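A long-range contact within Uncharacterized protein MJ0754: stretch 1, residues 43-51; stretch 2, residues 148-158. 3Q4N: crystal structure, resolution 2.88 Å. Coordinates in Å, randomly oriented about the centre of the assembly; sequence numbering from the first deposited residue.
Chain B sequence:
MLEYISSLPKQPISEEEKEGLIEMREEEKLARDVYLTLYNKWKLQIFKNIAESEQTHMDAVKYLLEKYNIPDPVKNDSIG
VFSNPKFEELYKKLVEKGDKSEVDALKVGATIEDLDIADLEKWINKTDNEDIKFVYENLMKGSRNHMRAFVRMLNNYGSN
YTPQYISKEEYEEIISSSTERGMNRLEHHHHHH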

# COMPACT_ATOMS: atom_id res chain seq x y z
N LYS B 43 1.94 -11.70 26.35
CA LYS B 43 1.52 -11.01 27.58
C LYS B 43 2.14 -9.61 27.76
O LYS B 43 2.26 -9.11 28.92
CB LYS B 43 1.78 -11.90 28.80
CG LYS B 43 0.54 -12.53 29.41
CD LYS B 43 -0.18 -13.55 28.48
CE LYS B 43 -0.64 -14.79 29.27
NZ LYS B 43 -1.12 -14.50 30.67
N LEU B 44 2.51 -8.99 26.64
CA LEU B 44 3.08 -7.64 26.65
C LEU B 44 1.97 -6.62 26.72
O LEU B 44 1.10 -6.58 25.84
CB LEU B 44 3.97 -7.39 25.43
CG LEU B 44 5.29 -8.17 25.34
CD1 LEU B 44 5.97 -7.94 24.00
CD2 LEU B 44 6.22 -7.84 26.52
N GLN B 45 2.02 -5.79 27.77
CA GLN B 45 0.95 -4.84 28.13
C GLN B 45 0.48 -3.98 26.97
O GLN B 45 -0.71 -3.72 26.81
CB GLN B 45 1.40 -3.91 29.26
CG GLN B 45 0.24 -3.23 30.01
CD GLN B 45 -0.74 -4.25 30.57
OE1 GLN B 45 -0.35 -5.26 31.19
NE2 GLN B 45 -2.03 -4.01 30.33
N ILE B 46 1.44 -3.56 26.17
CA ILE B 46 1.21 -2.77 24.98
C ILE B 46 0.13 -3.35 24.05
O ILE B 46 -0.70 -2.62 23.48
CB ILE B 46 2.55 -2.61 24.25
CG1 ILE B 46 2.41 -1.74 23.00
CG2 ILE B 46 3.17 -3.98 23.95
CD1 ILE B 46 3.70 -1.14 22.57
N PHE B 47 0.13 -4.68 23.90
CA PHE B 47 -0.85 -5.35 23.07
C PHE B 47 -2.24 -5.24 23.63
O PHE B 47 -3.19 -4.99 22.89
CB PHE B 47 -0.44 -6.79 22.84
CG PHE B 47 0.75 -6.92 21.95
CD1 PHE B 47 0.74 -6.32 20.69
CD2 PHE B 47 1.88 -7.60 22.37
CE1 PHE B 47 1.83 -6.42 19.86
CE2 PHE B 47 2.97 -7.71 21.55
CZ PHE B 47 2.95 -7.12 20.29
N LYS B 48 -2.36 -5.39 24.95
CA LYS B 48 -3.60 -5.09 25.61
C LYS B 48 -3.99 -3.66 25.28
O LYS B 48 -5.01 -3.43 24.64
CB LYS B 48 -3.50 -5.24 27.13
CG LYS B 48 -4.78 -4.86 27.85
CD LYS B 48 -4.81 -5.35 29.27
CE LYS B 48 -6.25 -5.51 29.73
NZ LYS B 48 -6.31 -6.64 30.70
N ASN B 49 -3.15 -2.71 25.70
CA ASN B 49 -3.54 -1.30 25.63
C ASN B 49 -3.97 -0.87 24.23
O ASN B 49 -4.96 -0.14 24.08
CB ASN B 49 -2.45 -0.38 26.17
CG ASN B 49 -1.88 -0.83 27.53
OD1 ASN B 49 -2.53 -1.57 28.29
ND2 ASN B 49 -0.65 -0.40 27.82
N ILE B 50 -3.26 -1.35 23.21
CA ILE B 50 -3.53 -0.90 21.86
C ILE B 50 -4.71 -1.66 21.23
O ILE B 50 -5.41 -1.13 20.35
CB ILE B 50 -2.25 -0.88 21.02
CG1 ILE B 50 -1.28 0.10 21.66
CG2 ILE B 50 -2.52 -0.43 19.59
CD1 ILE B 50 0.09 0.09 21.11
N ALA B 51 -4.96 -2.88 21.69
CA ALA B 51 -6.17 -3.59 21.27
C ALA B 51 -7.42 -2.82 21.72
O ALA B 51 -8.41 -2.72 20.99
CB ALA B 51 -6.18 -4.99 21.83
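Stretch 2 (148-158) RAFVRMLNNYG

Two helical segments separated by about a hundred residues of chain can pair almost exactly antiparallel while their axes stay well apart, and the packing of residues 43-51 against 148-158 in MJ0754 is a compact example. The angle between the N-to-C directions of the helices is 178°, their closest axial approach is 11.2 Å, and no hydrogen bond joins them. At that spacing the backbones remain well apart, and even the nearest CA atoms, those of Ile-46 and Ala-149, are 7.7 Å from each other. The gap must be bridged by side chains, and large apolar ones do most of the work.

In stretch 1, Lys-43, whose positive phi marks the departure from a preceding helix, and Leu-44, which is extended, lead into the helix. Stretch 2 is helical from Arg-148, its helix having begun earlier in the chain, and it finishes in a type I beta turn from Asn-155 to Gly-158. Because the directions are opposed, the later residues of stretch 2 lie beside the start of stretch 1, and Ala-149 lies farther along, beside Ile-46 and Ile-50.

Ile-46 is the pivot. Its CA-to-CB bond points toward stretch 2, and with both chi angles in t, CD1 of Ile-46 reaches three residues there: CD2 of Phe-150 at 3.5 Å, CB of Ala-149 at 4.1 Å and CE of Met-153 at 3.8 Å. The same Ile-46 CD1 lies 3.6 Å from the backbone O of Ala-149, so the isoleucine tip packs against backbone as well as side chains.

One turn later, Ile-50 repeats the approach in a different rotamer, m then t. CD1 of Ile-50 lies over one face of the Phe-150 ring, 4.0 Å from Phe-150 CZ, and is equally 4.0 Å from CB of Ala-149. The CA-to-CB bond of Phe-150 points sideways, yet the end of its side chain comes nearer to stretch 1, where it meets Phe-47, another residue whose CA-to-CB bond points sideways and whose side chain ends closer. CE1 of Phe-47 and CE2 of Phe-150 are 3.7 Å apart; the ring centroids are separated by 5.9 Å and the planes inclined at 43°, an oblique aromatic packing.

The contact ends beyond the regular helix pair, where CD2 of Leu-44 rests 3.7 Å from OH of Tyr-157, a residue within the turn. Together the two stretches bury 351 Å², a modest area made up mainly of apolar packing, while each helix satisfies its backbone polar groups largely through its own hydrogen bonds.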

# COMPACT_ATOMS: atom_id res chain seq x y z
N ARG B 148 4.80 5.07 17.62
CA ARG B 148 5.76 5.49 18.62
C ARG B 148 5.79 4.51 19.77
O ARG B 148 6.86 4.16 20.26
CB ARG B 148 5.45 6.88 19.14
CG ARG B 148 5.46 7.92 18.07
CD ARG B 148 5.35 9.30 18.65
NE ARG B 148 4.81 10.19 17.64
CZ ARG B 148 3.52 10.51 17.54
NH1 ARG B 148 2.65 10.04 18.43
NH2 ARG B 148 3.13 11.33 16.57
N ALA B 149 4.61 4.07 20.19
CA ALA B 149 4.54 3.11 21.27
C ALA B 149 5.37 1.86 20.92
O ALA B 149 6.16 1.38 21.75
CB ALA B 149 3.11 2.74 21.54
N PHE B 150 5.19 1.35 19.70
CA PHE B 150 5.89 0.14 19.28
C PHE B 150 7.35 0.42 19.09
O PHE B 150 8.18 -0.39 19.51
CB PHE B 150 5.33 -0.48 18.00
CG PHE B 150 4.04 -1.21 18.19
CD1 PHE B 150 2.95 -0.94 17.37
CD2 PHE B 150 3.90 -2.16 19.19
CE1 PHE B 150 1.73 -1.61 17.54
CE2 PHE B 150 2.69 -2.83 19.39
CZ PHE B 150 1.60 -2.56 18.56
N VAL B 151 7.67 1.55 18.44
CA VAL B 151 9.06 1.88 18.22
C VAL B 151 9.79 1.99 19.55
O VAL B 151 10.86 1.42 19.70
CB VAL B 151 9.25 3.13 17.35
CG1 VAL B 151 10.66 3.71 17.54
CG2 VAL B 151 9.06 2.77 15.89
N ARG B 152 9.19 2.68 20.53
CA ARG B 152 9.87 2.87 21.82
C ARG B 152 10.13 1.53 22.47
O ARG B 152 11.22 1.27 22.99
CB ARG B 152 9.09 3.79 22.79
CG ARG B 152 9.97 4.90 23.47
CD ARG B 152 11.37 4.39 24.04
NE ARG B 152 12.48 5.35 23.82
CZ ARG B 152 13.80 5.05 23.84
NH1 ARG B 152 14.22 3.80 24.06
NH2 ARG B 152 14.70 6.01 23.63
N MET B 153 9.13 0.67 22.39
CA MET B 153 9.23 -0.70 22.86
C MET B 153 10.30 -1.50 22.11
O MET B 153 10.99 -2.34 22.70
CB MET B 153 7.88 -1.37 22.72
CG MET B 153 7.67 -2.47 23.70
SD MET B 153 7.68 -1.82 25.35
CE MET B 153 6.32 -0.65 25.24
N LEU B 154 10.45 -1.23 20.82
CA LEU B 154 11.46 -1.91 20.00
C LEU B 154 12.86 -1.54 20.42
O LEU B 154 13.71 -2.43 20.56
CB LEU B 154 11.28 -1.63 18.50
CG LEU B 154 10.33 -2.60 17.80
CD1 LEU B 154 10.03 -2.09 16.42
CD2 LEU B 154 10.85 -4.04 17.72
N ASN B 155 13.08 -0.24 20.63
CA ASN B 155 14.33 0.27 21.18
C ASN B 155 14.70 -0.43 22.50
O ASN B 155 15.85 -0.79 22.71
CB ASN B 155 14.21 1.77 21.43
CG ASN B 155 13.90 2.56 20.17
OD1 ASN B 155 13.44 3.71 20.25
ND2 ASN B 155 14.16 1.95 18.99
N ASN B 156 13.72 -0.61 23.38
CA ASN B 156 13.91 -1.38 24.60
C ASN B 156 14.41 -2.81 24.37
O ASN B 156 14.97 -3.42 25.29
CB ASN B 156 12.60 -1.41 25.40
CG ASN B 156 12.11 -0.03 25.77
OD1 ASN B 156 10.91 0.18 25.91
ND2 ASN B 156 13.03 0.93 25.91
N TYR B 157 14.22 -3.35 23.17
CA TYR B 157 14.75 -4.66 22.82
C TYR B 157 15.93 -4.53 21.83
O TYR B 157 16.23 -5.46 21.04
CB TYR B 157 13.66 -5.56 22.23
CG TYR B 157 12.65 -6.17 23.19
CD1 TYR B 157 12.40 -7.55 23.16
CD2 TYR B 157 11.91 -5.38 24.09
CE1 TYR B 157 11.46 -8.14 24.02
CE2 TYR B 157 10.96 -5.96 24.95
CZ TYR B 157 10.75 -7.35 24.91
OH TYR B 157 9.83 -7.97 25.75
N GLY B 158 16.58 -3.37 21.87
CA GLY B 158 17.73 -3.08 21.00
C GLY B 158 17.47 -3.36 19.52
O GLY B 158 18.34 -3.93 18.83